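PDB 4Z0C: toll-like receptor 13 from Mus musculus, which recognises and binds bacterial 23S rRNA as an innate immune receptor, signalling through MYD88 and TRAF6 to activate NF-kappa-B. Local coordinates for residues K5-E10 with E681-F686; D12-L17 with Y36-N41; S31-Y36 with T56-L61. All coordinates share one frame; numbering follows the deposited sequence.

How the interactions relate
The three contacts cluster where the N-terminal end of the leucine-rich-repeat ectodomain meets its C-terminal cap. Interaction 1 joins strand 7-9 to the loop 681-686 after helix 670-678. Interaction 2, about 10 Å from it between centres, continues the same ladder: strand 7-9 runs antiparallel to strand 15-17, which lies parallel to strand 39-41. Interaction 3, about 9 Å from interaction 2, packs the loops that lead into strands 39-41 and 63-65. The segments of interactions 2 and 3 alternate along the chain and share Y36; both contacts fall between the two segments of interaction 1, so the chain ends are joined beside the first repeats. Interactions 1 and 2 both touch the bound RNA.

Interaction 1 of 3, residues K5-E10 with E681-F686; sequences KCTQYE and EVHIPF. With nucleotides of chain C.
K5 opens the contact with its backbone, its O lying at the edge of the F686 ring 3.3 Å from CE1. C6 follows with its carbonyl carbon near the same ring, while its SG is tied to C18 in a disulfide. T7 is the centre: its CB rests over the F686 face, 4.0 Å from the centroid, and CG2, in the crowded position between N and carbonyl carbon, meets F686 CZ at 3.4 Å. OG1, anti to the backbone N (chi1 178°), gives its hydrogen to Q8 O at 3.0 Å and takes a weak bond from H683 NE2 at 3.3 Å. Q8 lays CB over the centre of the H683 ring, and its amide, tilted 27° from that ring, passes obliquely across it; NE2 is bonded to Y1 OH and OE1 to Y36 OH. Y9 turns away, one ring face against the base of A6 of chain C, with C5 3.4 Å above the plane. E10 sets its carboxylate beside C5' of A6 and is salt-bridged to R609. The N-terminal cap strand thus meets the LRRCT cap, bringing the two ends of the leucine-rich-repeat solenoid together, with RNA bound beside the joint.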
loop_
_atom_site.group_PDB
_atom_site.type_symbol
_atom_site.label_atom_id
_atom_site.label_comp_id
_atom_site.label_asym_id
_atom_site.label_seq_id
_atom_site.Cartn_x
_atom_site.Cartn_y
_atom_site.Cartn_z
ATOM N N LYS A 5 -11.779 10.680 -33.493
ATOM C CA LYS A 5 -11.238 11.353 -32.315
ATOM C C LYS A 5 -12.118 11.231 -31.070
ATOM O O LYS A 5 -11.637 11.390 -29.956
ATOM C CB LYS A 5 -11.008 12.831 -32.624
ATOM C CG LYS A 5 -9.563 13.259 -32.532
ATOM C CD LYS A 5 -8.793 12.929 -33.784
ATOM C CE LYS A 5 -7.423 13.579 -33.743
ATOM N NZ LYS A 5 -6.565 13.141 -34.879
ATOM N N CYS A 6 -13.390 10.901 -31.265
ATOM C CA CYS A 6 -14.399 10.930 -30.211
ATOM C C CYS A 6 -14.984 9.551 -29.966
ATOM O O CYS A 6 -14.958 8.690 -30.850
ATOM C CB CYS A 6 -15.568 11.845 -30.636
ATOM S SG CYS A 6 -15.181 13.585 -30.948
ATOM N N THR A 7 -15.594 9.351 -28.804
ATOM C CA THR A 7 -16.323 8.106 -28.573
ATOM C C THR A 7 -17.668 8.381 -27.946
ATOM O O THR A 7 -17.866 9.404 -27.302
ATOM C CB THR A 7 -15.538 7.096 -27.661
ATOM O OG1 THR A 7 -16.334 5.922 -27.452
ATOM C CG2 THR A 7 -15.198 7.709 -26.294
ATOM N N GLN A 8 -18.606 7.469 -28.153
ATOM C CA GLN A 8 -19.848 7.528 -27.399
ATOM C C GLN A 8 -19.643 6.997 -25.981
ATOM O O GLN A 8 -18.737 6.207 -25.717
ATOM C CB GLN A 8 -20.976 6.774 -28.114
ATOM C CG GLN A 8 -21.576 7.567 -29.297
ATOM C CD GLN A 8 -22.637 6.799 -30.074
ATOM O OE1 GLN A 8 -23.302 7.362 -30.927
ATOM N NE2 GLN A 8 -22.788 5.505 -29.783
ATOM N N TYR A 9 -20.471 7.487 -25.074
ATOM C CA TYR A 9 -20.535 6.995 -23.709
ATOM C C TYR A 9 -21.252 5.649 -23.696
ATOM O O TYR A 9 -22.289 5.479 -24.303
ATOM C CB TYR A 9 -21.268 8.026 -22.840
ATOM C CG TYR A 9 -21.623 7.590 -21.439
ATOM C CD1 TYR A 9 -20.666 7.030 -20.579
ATOM C CD2 TYR A 9 -22.914 7.778 -20.954
ATOM C CE1 TYR A 9 -21.014 6.640 -19.289
ATOM C CE2 TYR A 9 -23.261 7.409 -19.664
ATOM C CZ TYR A 9 -22.316 6.850 -18.836
ATOM O OH TYR A 9 -22.708 6.492 -17.560
ATOM N N GLU A 10 -20.701 4.705 -22.962
ATOM C CA GLU A 10 -21.156 3.328 -22.992
ATOM C C GLU A 10 -22.635 3.154 -22.603
ATOM O O GLU A 10 -23.300 2.240 -23.085
ATOM C CB GLU A 10 -20.211 2.487 -22.098
ATOM C CG GLU A 10 -19.007 3.333 -21.596
ATOM C CD GLU A 10 -17.771 2.514 -21.243
ATOM O OE1 GLU A 10 -17.889 1.498 -20.521
ATOM O OE2 GLU A 10 -16.660 2.908 -21.667
ATOM N N GLU A 681 -25.593 -1.481 -34.619
ATOM C CA GLU A 681 -26.032 -1.977 -33.333
ATOM C C GLU A 681 -24.910 -1.817 -32.312
ATOM O O GLU A 681 -25.166 -1.580 -31.129
ATOM C CB GLU A 681 -26.441 -3.440 -33.461
ATOM C CG GLU A 681 -26.786 -4.123 -32.155
ATOM C CD GLU A 681 -28.233 -3.886 -31.737
ATOM O OE1 GLU A 681 -28.581 -4.273 -30.596
ATOM O OE2 GLU A 681 -29.020 -3.333 -32.551
ATOM N N VAL A 682 -23.667 -1.904 -32.780
ATOM C CA VAL A 682 -22.534 -1.890 -31.881
ATOM C C VAL A 682 -21.585 -0.733 -32.140
ATOM O O VAL A 682 -21.066 -0.576 -33.244
ATOM C CB VAL A 682 -21.718 -3.206 -31.937
ATOM C CG1 VAL A 682 -20.536 -3.132 -30.950
ATOM C CG2 VAL A 682 -22.602 -4.399 -31.613
ATOM N N HIS A 683 -21.349 0.061 -31.095
ATOM C CA HIS A 683 -20.371 1.142 -31.147
ATOM C C HIS A 683 -18.968 0.650 -30.771
ATOM O O HIS A 683 -18.816 -0.168 -29.877
ATOM C CB HIS A 683 -20.764 2.334 -30.257
ATOM C CG HIS A 683 -19.769 3.445 -30.312
ATOM N ND1 HIS A 683 -19.662 4.291 -31.393
ATOM C CD2 HIS A 683 -18.776 3.801 -29.459
ATOM C CE1 HIS A 683 -18.668 5.139 -31.196
ATOM N NE2 HIS A 683 -18.116 4.863 -30.028
ATOM N N ILE A 684 -17.961 1.167 -31.469
ATOM C CA ILE A 684 -16.584 0.741 -31.300
ATOM C C ILE A 684 -15.643 1.941 -31.192
ATOM O O ILE A 684 -15.300 2.561 -32.193
ATOM C CB ILE A 684 -16.150 -0.279 -32.410
ATOM C CG1 ILE A 684 -16.845 -1.616 -32.150
ATOM C CG2 ILE A 684 -14.619 -0.501 -32.432
ATOM C CD1 ILE A 684 -17.067 -2.422 -33.322
ATOM N N PRO A 685 -15.242 2.269 -29.952
ATOM C CA PRO A 685 -14.465 3.456 -29.582
ATOM C C PRO A 685 -13.200 3.688 -30.400
ATOM O O PRO A 685 -12.272 2.865 -30.392
ATOM C CB PRO A 685 -14.070 3.181 -28.124
ATOM C CG PRO A 685 -14.993 2.128 -27.635
ATOM C CD PRO A 685 -15.816 1.603 -28.771
ATOM N N PHE A 686 -13.181 4.843 -31.059
ATOM C CA PHE A 686 -12.025 5.376 -31.777
ATOM C C PHE A 686 -11.602 4.526 -32.968
ATOM O O PHE A 686 -10.508 4.704 -33.498
ATOM C CB PHE A 686 -10.851 5.631 -30.830
ATOM C CG PHE A 686 -11.235 6.386 -29.579
ATOM C CD1 PHE A 686 -11.648 7.713 -29.651
ATOM C CD2 PHE A 686 -11.200 5.770 -28.339
ATOM C CE1 PHE A 686 -12.016 8.416 -28.511
ATOM C CE2 PHE A 686 -11.562 6.469 -27.189
ATOM C CZ PHE A 686 -11.971 7.804 -27.281
ATOM P P A C 6 -17.791 4.439 -16.135
ATOM O OP1 A C 6 -18.409 5.136 -14.976
ATOM O OP2 A C 6 -18.348 3.116 -16.481
ATOM O "O5'" A C 6 -17.827 5.429 -17.377
ATOM C "C5'" A C 6 -17.227 5.089 -18.632
ATOM C "C4'" A C 6 -16.664 6.311 -19.325
ATOM O "O4'" A C 6 -17.735 7.276 -19.553
ATOM C "C3'" A C 6 -15.599 7.061 -18.542
ATOM O "O3'" A C 6 -14.734 7.705 -19.472
ATOM C "C2'" A C 6 -16.415 8.117 -17.793
ATOM O "O2'" A C 6 -15.679 9.249 -17.388
ATOM C "C1'" A C 6 -17.470 8.481 -18.835
ATOM N N9 A C 6 -18.756 8.919 -18.288
ATOM C C8 A C 6 -19.379 8.512 -17.127
ATOM N N7 A C 6 -20.577 9.049 -16.956
ATOM C C5 A C 6 -20.768 9.836 -18.086
ATOM C C6 A C 6 -21.839 10.648 -18.516
ATOM N N6 A C 6 -22.966 10.810 -17.826
ATOM N N1 A C 6 -21.714 11.296 -19.697
ATOM C C2 A C 6 -20.583 11.121 -20.396
ATOM N N3 A C 6 -19.507 10.391 -20.101
ATOM C C4 A C 6 -19.662 9.760 -18.920
#

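Interaction 2 of 3, residues D12-L17 with Y36-N41; sequences DIHHVL and YTTHLN. With NAG (2-acetamido-2-deoxy-beta-D-glucopyranose), chain E; NAG (2-acetamido-2-deoxy-beta-D-glucopyranose), chain B; nucleotides of chain C.
The first rungs of the parallel beta ladder of a leucine-rich-repeat solenoid are joined here, strand 15-17 beside strand 39-41 with axes 10° apart. H14 O grips two donors, H39 N almost straight (176°) and T38 N on a lone pair. The ladder continues with V16 N to H39 O, short at 2.6 Å, and N41 N to V16 O, both nearly along the C=O axis. One face carries V16 and L40, pointing the same way with CG1 against CD1. The other carries H15, L17, H39 and N41 and looks toward RNA and glycan. The H15 and H39 rings form an offset stack, centroids 3.9 Å apart and planes at 22°; H39 ND1 pairs with T38 OG1 at 2.9 Å. Before the strand, D12 OD1 closes an Asx turn: it accepts H14 N from above the carboxylate plane and H14 ND1 on its syn lone pair. The Y36 ring sets its CE1 edge against I13 O. N41 ND2 is covalently linked to C1 of a NAG, while OD1 bonds T43. L17 CD2 touches N3 of the chain C adenosine, nucleotide 6, at 3.4 Å. On the same adenine H15 ND1 donates to N1 at 3.0 Å, probably helping to fix the base. H15 CE1 lies 3.1 Å from O7 of the second NAG.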
loop_
_atom_site.group_PDB
_atom_site.type_symbol
_atom_site.label_atom_id
_atom_site.label_comp_id
_atom_site.label_asym_id
_atom_site.label_seq_id
_atom_site.Cartn_x
_atom_site.Cartn_y
_atom_site.Cartn_z
ATOM N N ASP A 12 -25.049 5.756 -22.648
ATOM C CA ASP A 12 -25.966 6.653 -23.368
ATOM C C ASP A 12 -25.353 7.127 -24.702
ATOM O O ASP A 12 -24.477 8.003 -24.693
ATOM C CB ASP A 12 -26.340 7.836 -22.492
ATOM C CG ASP A 12 -27.500 8.709 -23.087
ATOM O OD1 ASP A 12 -27.734 8.750 -24.319
ATOM O OD2 ASP A 12 -28.215 9.338 -22.285
ATOM N N ILE A 13 -25.816 6.551 -25.829
ATOM C CA ILE A 13 -25.317 6.903 -27.177
ATOM C C ILE A 13 -25.365 8.419 -27.508
ATOM O O ILE A 13 -24.643 8.894 -28.392
ATOM C CB ILE A 13 -26.051 6.104 -28.331
ATOM C CG1 ILE A 13 -27.558 6.383 -28.353
ATOM C CG2 ILE A 13 -25.812 4.600 -28.226
ATOM C CD1 ILE A 13 -28.282 5.787 -29.584
ATOM N N HIS A 14 -26.208 9.176 -26.811
ATOM C CA HIS A 14 -26.326 10.624 -27.061
ATOM C C HIS A 14 -25.188 11.451 -26.429
ATOM O O HIS A 14 -25.096 12.665 -26.639
ATOM C CB HIS A 14 -27.672 11.132 -26.548
ATOM C CG HIS A 14 -28.841 10.408 -27.129
ATOM N ND1 HIS A 14 -29.494 9.392 -26.464
ATOM C CD2 HIS A 14 -29.456 10.528 -28.329
ATOM C CE1 HIS A 14 -30.469 8.925 -27.223
ATOM N NE2 HIS A 14 -30.464 9.594 -28.362
ATOM N N HIS A 15 -24.329 10.801 -25.644
ATOM C CA HIS A 15 -23.207 11.502 -25.022
ATOM C C HIS A 15 -21.912 11.186 -25.756
ATOM O O HIS A 15 -21.573 10.016 -25.946
ATOM C CB HIS A 15 -23.092 11.133 -23.534
ATOM C CG HIS A 15 -24.232 11.629 -22.698
ATOM N ND1 HIS A 15 -24.077 12.045 -21.395
ATOM C CD2 HIS A 15 -25.545 11.785 -22.984
ATOM C CE1 HIS A 15 -25.245 12.425 -20.912
ATOM N NE2 HIS A 15 -26.151 12.289 -21.860
ATOM N N VAL A 16 -21.176 12.218 -26.158
ATOM C CA VAL A 16 -19.941 11.991 -26.911
ATOM C C VAL A 16 -18.736 12.625 -26.221
ATOM O O VAL A 16 -18.787 13.780 -25.820
ATOM C CB VAL A 16 -20.065 12.526 -28.368
ATOM C CG1 VAL A 16 -18.744 12.406 -29.115
ATOM C CG2 VAL A 16 -21.141 11.771 -29.107
ATOM N N LEU A 17 -17.651 11.862 -26.107
ATOM C CA LEU A 17 -16.451 12.297 -25.404
ATOM C C LEU A 17 -15.261 12.385 -26.351
ATOM O O LEU A 17 -14.982 11.449 -27.065
ATOM C CB LEU A 17 -16.120 11.293 -24.300
ATOM C CG LEU A 17 -17.248 10.891 -23.355
ATOM C CD1 LEU A 17 -16.971 9.501 -22.789
ATOM C CD2 LEU A 17 -17.398 11.908 -22.233
ATOM N N TYR A 36 -27.754 12.783 -33.767
ATOM C CA TYR A 36 -28.603 12.673 -32.570
ATOM C C TYR A 36 -27.868 12.996 -31.249
ATOM O O TYR A 36 -28.416 12.826 -30.157
ATOM C CB TYR A 36 -29.291 11.296 -32.495
ATOM C CG TYR A 36 -28.341 10.116 -32.466
ATOM C CD1 TYR A 36 -27.497 9.904 -31.378
ATOM C CD2 TYR A 36 -28.325 9.177 -33.497
ATOM C CE1 TYR A 36 -26.631 8.815 -31.330
ATOM C CE2 TYR A 36 -27.465 8.085 -33.458
ATOM C CZ TYR A 36 -26.618 7.914 -32.372
ATOM O OH TYR A 36 -25.758 6.840 -32.314
ATOM N N THR A 37 -26.624 13.453 -31.364
ATOM C CA THR A 37 -25.790 13.770 -30.213
ATOM C C THR A 37 -26.359 14.922 -29.382
ATOM O O THR A 37 -26.529 16.027 -29.881
ATOM C CB THR A 37 -24.348 14.100 -30.673
ATOM O OG1 THR A 37 -23.783 12.946 -31.312
ATOM C CG2 THR A 37 -23.459 14.488 -29.503
ATOM N N THR A 38 -26.632 14.667 -28.104
ATOM C CA THR A 38 -27.137 15.718 -27.228
ATOM C C THR A 38 -26.076 16.309 -26.318
ATOM O O THR A 38 -26.121 17.495 -26.024
ATOM C CB THR A 38 -28.367 15.272 -26.415
ATOM O OG1 THR A 38 -28.006 14.270 -25.470
ATOM C CG2 THR A 38 -29.440 14.707 -27.359
ATOM N N HIS A 39 -25.119 15.495 -25.881
ATOM C CA HIS A 39 -24.012 15.976 -25.037
ATOM C C HIS A 39 -22.662 15.737 -25.702
ATOM O O HIS A 39 -22.330 14.602 -26.084
ATOM C CB HIS A 39 -23.998 15.293 -23.666
ATOM C CG HIS A 39 -25.217 15.546 -22.836
ATOM N ND1 HIS A 39 -26.472 15.116 -23.201
ATOM C CD2 HIS A 39 -25.370 16.184 -21.653
ATOM C CE1 HIS A 39 -27.347 15.470 -22.277
ATOM N NE2 HIS A 39 -26.706 16.138 -21.334
ATOM N N LEU A 40 -21.881 16.797 -25.835
ATOM C CA LEU A 40 -20.587 16.708 -26.492
ATOM C C LEU A 40 -19.545 17.320 -25.587
ATOM O O LEU A 40 -19.662 18.478 -25.236
ATOM C CB LEU A 40 -20.610 17.452 -27.823
ATOM C CG LEU A 40 -19.293 17.525 -28.606
ATOM C CD1 LEU A 40 -18.745 16.104 -28.940
ATOM C CD2 LEU A 40 -19.471 18.348 -29.879
ATOM N N ASN A 41 -18.537 16.544 -25.193
ATOM C CA ASN A 41 -17.506 17.046 -24.278
ATOM C C ASN A 41 -16.132 17.077 -24.942
ATOM O O ASN A 41 -15.537 16.034 -25.194
ATOM C CB ASN A 41 -17.468 16.217 -22.970
ATOM C CG ASN A 41 -16.603 16.875 -21.882
ATOM O OD1 ASN A 41 -15.765 17.715 -22.209
ATOM N ND2 ASN A 41 -16.810 16.532 -20.592
HETATM C C1 NAG E . -17.653 15.416 -20.248
HETATM C C2 NAG E . -17.252 15.073 -18.790
HETATM C C3 NAG E . -18.267 14.139 -18.152
HETATM C C4 NAG E . -19.651 14.755 -18.247
HETATM C C5 NAG E . -19.919 14.896 -19.732
HETATM C C6 NAG E . -21.352 15.347 -20.015
HETATM C C7 NAG E . -14.831 15.036 -18.503
HETATM C C8 NAG E . -13.599 14.180 -18.305
HETATM N N2 NAG E . -15.983 14.393 -18.665
HETATM O O3 NAG E . -17.907 13.853 -16.828
HETATM O O4 NAG E . -20.623 13.935 -17.639
HETATM O O5 NAG E . -18.999 15.839 -20.251
HETATM O O6 NAG E . -21.440 15.844 -21.336
HETATM O O7 NAG E . -14.762 16.259 -18.547
HETATM C C1 NAG B . -20.972 13.888 -16.220
HETATM C C2 NAG B . -22.446 13.627 -15.960
HETATM C C3 NAG B . -22.699 13.353 -14.473
HETATM C C4 NAG B . -21.784 12.243 -13.933
HETATM C C5 NAG B . -20.338 12.632 -14.248
HETATM C C6 NAG B . -19.360 11.521 -13.917
HETATM C C7 NAG B . -23.972 14.701 -17.585
HETATM C C8 NAG B . -24.643 15.990 -18.009
HETATM N N2 NAG B . -23.229 14.754 -16.465
HETATM O O3 NAG B . -24.039 12.976 -14.318
HETATM O O4 NAG B . -21.976 11.926 -12.543
HETATM O O5 NAG B . -20.139 12.903 -15.627
HETATM O O6 NAG B . -18.116 11.952 -14.419
HETATM O O7 NAG B . -24.120 13.667 -18.262
ATOM P P A C 6 -17.791 4.439 -16.135
ATOM O OP1 A C 6 -18.409 5.136 -14.976
ATOM O OP2 A C 6 -18.348 3.116 -16.481
ATOM O "O5'" A C 6 -17.827 5.429 -17.377
ATOM C "C5'" A C 6 -17.227 5.089 -18.632
ATOM C "C4'" A C 6 -16.664 6.311 -19.325
ATOM O "O4'" A C 6 -17.735 7.276 -19.553
ATOM C "C3'" A C 6 -15.599 7.061 -18.542
ATOM O "O3'" A C 6 -14.734 7.705 -19.472
ATOM C "C2'" A C 6 -16.415 8.117 -17.793
ATOM O "O2'" A C 6 -15.679 9.249 -17.388
ATOM C "C1'" A C 6 -17.470 8.481 -18.835
ATOM N N9 A C 6 -18.756 8.919 -18.288
ATOM C C8 A C 6 -19.379 8.512 -17.127
ATOM N N7 A C 6 -20.577 9.049 -16.956
ATOM C C5 A C 6 -20.768 9.836 -18.086
ATOM C C6 A C 6 -21.839 10.648 -18.516
ATOM N N6 A C 6 -22.966 10.810 -17.826
ATOM N N1 A C 6 -21.714 11.296 -19.697
ATOM C C2 A C 6 -20.583 11.121 -20.396
ATOM N N3 A C 6 -19.507 10.391 -20.101
ATOM C C4 A C 6 -19.662 9.760 -18.920
#

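Interaction 3 of 3, residues S31-Y36 with T56-L61; sequences SDIPRY and TNLSAL. With NAG (2-acetamido-2-deoxy-beta-D-glucopyranose), chain K.
Of the two flat groups here, the R35 guanidinium faces segment 56-61, while the Y36 ring turns away from it. N57 O stands over the centre of one guanidinium face, 4.2 Å above its plane, and the amide of N57 is turned 43° from that plane, with OD1 in loose reach of NH1 and no hydrogen bond formed. The R35 chain leaves with CG anti to its carbonyl carbon (chi1 -61°) and bends at chi3 (108°), which brings one face of its flat end to N57 O. On Y36, the partner at the face comes from its own segment: P34 CB, two residues earlier, sits 3.5 Å above the plane, over the ring centre.

An apolar contact joins I33 and L58. I33 carries CG1 in the crowded position between N and carbonyl carbon and meets L58 CD2 at 3.8 Å, the two side chains crossing at about a right angle. L58 starts away from the other segment, yet its branches swing back. Two carbons meet carbonyl oxygens: L58 CD2 lies 3.3 Å from P34 O, and A60 CB faces R35 O at 3.6 Å. No direct hydrogen bond crosses; instead one water donates to I33 O at 2.8 Å and to N57 O at 3.2 Å. N57 ND2 bears a covalently attached NAG.

This is loop-to-loop packing between successive turns of the solenoid. Segment 31-36 lies in the loop between helix 26-30 and strand 39-41, segment 56-61 in the loop between strands 49-50 and 63-65, and the side chains of I33 and L61 both rest on L40 of strand 39-41.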
loop_
_atom_site.group_PDB
_atom_site.type_symbol
_atom_site.label_atom_id
_atom_site.label_comp_id
_atom_site.label_asym_id
_atom_site.label_seq_id
_atom_site.Cartn_x
_atom_site.Cartn_y
_atom_site.Cartn_z
ATOM N N SER A 31 -16.683 15.906 -37.288
ATOM C CA SER A 31 -17.358 15.679 -38.589
ATOM C C SER A 31 -18.021 14.300 -38.743
ATOM O O SER A 31 -18.958 14.135 -39.530
ATOM C CB SER A 31 -16.397 15.921 -39.761
ATOM O OG SER A 31 -15.322 14.989 -39.733
ATOM N N ASP A 32 -17.530 13.309 -38.006
ATOM C CA ASP A 32 -18.048 11.951 -38.147
ATOM C C ASP A 32 -18.999 11.510 -37.030
ATOM O O ASP A 32 -19.354 10.343 -36.957
ATOM C CB ASP A 32 -16.906 10.954 -38.292
ATOM C CG ASP A 32 -15.880 11.086 -37.189
ATOM O OD1 ASP A 32 -16.170 11.781 -36.198
ATOM O OD2 ASP A 32 -14.781 10.504 -37.319
ATOM N N ILE A 33 -19.423 12.435 -36.174
ATOM C CA ILE A 33 -20.262 12.051 -35.032
ATOM C C ILE A 33 -21.756 12.216 -35.325
ATOM O O ILE A 33 -22.130 13.058 -36.150
ATOM C CB ILE A 33 -19.817 12.766 -33.707
ATOM C CG1 ILE A 33 -20.309 14.199 -33.639
ATOM C CG2 ILE A 33 -18.290 12.686 -33.538
ATOM C CD1 ILE A 33 -19.948 14.869 -32.330
ATOM N N PRO A 34 -22.617 11.416 -34.655
ATOM C CA PRO A 34 -24.036 11.354 -35.038
ATOM C C PRO A 34 -24.813 12.657 -34.858
ATOM O O PRO A 34 -24.503 13.507 -34.012
ATOM C CB PRO A 34 -24.613 10.278 -34.102
ATOM C CG PRO A 34 -23.437 9.495 -33.637
ATOM C CD PRO A 34 -22.326 10.501 -33.541
ATOM N N ARG A 35 -25.848 12.798 -35.672
ATOM C CA ARG A 35 -26.695 13.975 -35.626
ATOM C C ARG A 35 -27.587 13.957 -34.382
ATOM O O ARG A 35 -28.117 14.992 -33.986
ATOM C CB ARG A 35 -27.536 14.077 -36.912
ATOM C CG ARG A 35 -26.713 14.194 -38.193
ATOM C CD ARG A 35 -27.591 14.183 -39.446
ATOM N NE ARG A 35 -27.653 15.502 -40.072
ATOM C CZ ARG A 35 -28.464 16.479 -39.678
ATOM N NH1 ARG A 35 -28.442 17.651 -40.297
ATOM N NH2 ARG A 35 -29.292 16.289 -38.658
ATOM N N TYR A 36 -27.754 12.783 -33.767
ATOM C CA TYR A 36 -28.603 12.673 -32.570
ATOM C C TYR A 36 -27.868 12.996 -31.249
ATOM O O TYR A 36 -28.416 12.826 -30.157
ATOM C CB TYR A 36 -29.291 11.296 -32.495
ATOM C CG TYR A 36 -28.341 10.116 -32.466
ATOM C CD1 TYR A 36 -27.497 9.904 -31.378
ATOM C CD2 TYR A 36 -28.325 9.177 -33.497
ATOM C CE1 TYR A 36 -26.631 8.815 -31.330
ATOM C CE2 TYR A 36 -27.465 8.085 -33.458
ATOM C CZ TYR A 36 -26.618 7.914 -32.372
ATOM O OH TYR A 36 -25.758 6.840 -32.314
ATOM N N THR A 56 -22.926 22.838 -37.421
ATOM C CA THR A 56 -24.014 22.732 -38.410
ATOM C C THR A 56 -24.834 21.442 -38.335
ATOM O O THR A 56 -26.062 21.481 -38.280
ATOM C CB THR A 56 -23.493 22.847 -39.863
ATOM O OG1 THR A 56 -22.667 24.005 -40.000
ATOM C CG2 THR A 56 -24.658 22.947 -40.835
ATOM N N ASN A 57 -24.158 20.298 -38.338
ATOM C CA ASN A 57 -24.863 19.020 -38.342
ATOM C C ASN A 57 -25.150 18.477 -36.935
ATOM O O ASN A 57 -25.518 17.318 -36.766
ATOM C CB ASN A 57 -24.126 17.989 -39.220
ATOM C CG ASN A 57 -24.208 18.317 -40.719
ATOM O OD1 ASN A 57 -25.143 18.978 -41.157
ATOM N ND2 ASN A 57 -23.233 17.830 -41.506
ATOM N N LEU A 58 -24.992 19.333 -35.930
ATOM C CA LEU A 58 -25.176 18.945 -34.532
ATOM C C LEU A 58 -26.174 19.834 -33.769
ATOM O O LEU A 58 -25.891 20.291 -32.658
ATOM C CB LEU A 58 -23.822 18.933 -33.826
ATOM C CG LEU A 58 -22.900 17.780 -34.227
ATOM C CD1 LEU A 58 -21.439 18.074 -33.928
ATOM C CD2 LEU A 58 -23.335 16.522 -33.507
ATOM N N SER A 59 -27.352 20.054 -34.352
ATOM C CA SER A 59 -28.316 20.996 -33.789
ATOM C C SER A 59 -29.122 20.388 -32.648
ATOM O O SER A 59 -29.944 21.074 -32.025
ATOM C CB SER A 59 -29.269 21.529 -34.858
ATOM O OG SER A 59 -30.171 20.513 -35.258
ATOM N N ALA A 60 -28.877 19.114 -32.351
ATOM C CA ALA A 60 -29.563 18.491 -31.225
ATOM C C ALA A 60 -28.804 18.715 -29.911
ATOM O O ALA A 60 -29.304 18.364 -28.833
ATOM C CB ALA A 60 -29.778 17.010 -31.481
ATOM N N LEU A 61 -27.620 19.325 -29.987
ATOM C CA LEU A 61 -26.774 19.484 -28.791
ATOM C C LEU A 61 -27.503 20.222 -27.675
ATOM O O LEU A 61 -28.175 21.239 -27.905
ATOM C CB LEU A 61 -25.481 20.236 -29.104
ATOM C CG LEU A 61 -24.431 19.605 -30.006
ATOM C CD1 LEU A 61 -23.256 20.565 -30.158
ATOM C CD2 LEU A 61 -24.001 18.259 -29.461
HETATM C C1 NAG K . -23.539 17.925 -42.922
HETATM C C2 NAG K . -22.137 18.006 -43.543
HETATM C C3 NAG K . -22.167 17.857 -45.067
HETATM C C4 NAG K . -22.826 16.524 -45.382
HETATM C C5 NAG K . -24.241 16.520 -44.800
HETATM C C6 NAG K . -24.928 15.186 -45.102
HETATM C C7 NAG K . -20.302 19.198 -42.485
HETATM C C8 NAG K . -19.442 20.426 -42.571
HETATM N N2 NAG K . -21.456 19.226 -43.153
HETATM O O3 NAG K . -20.873 17.897 -45.638
HETATM O O4 NAG K . -22.838 16.283 -46.775
HETATM O O5 NAG K . -24.257 16.791 -43.395
HETATM O O6 NAG K . -24.078 14.108 -44.760
HETATM O O7 NAG K . -19.930 18.231 -41.814
HETATM O O HOH W 1 -22.905 15.514 -37.220
#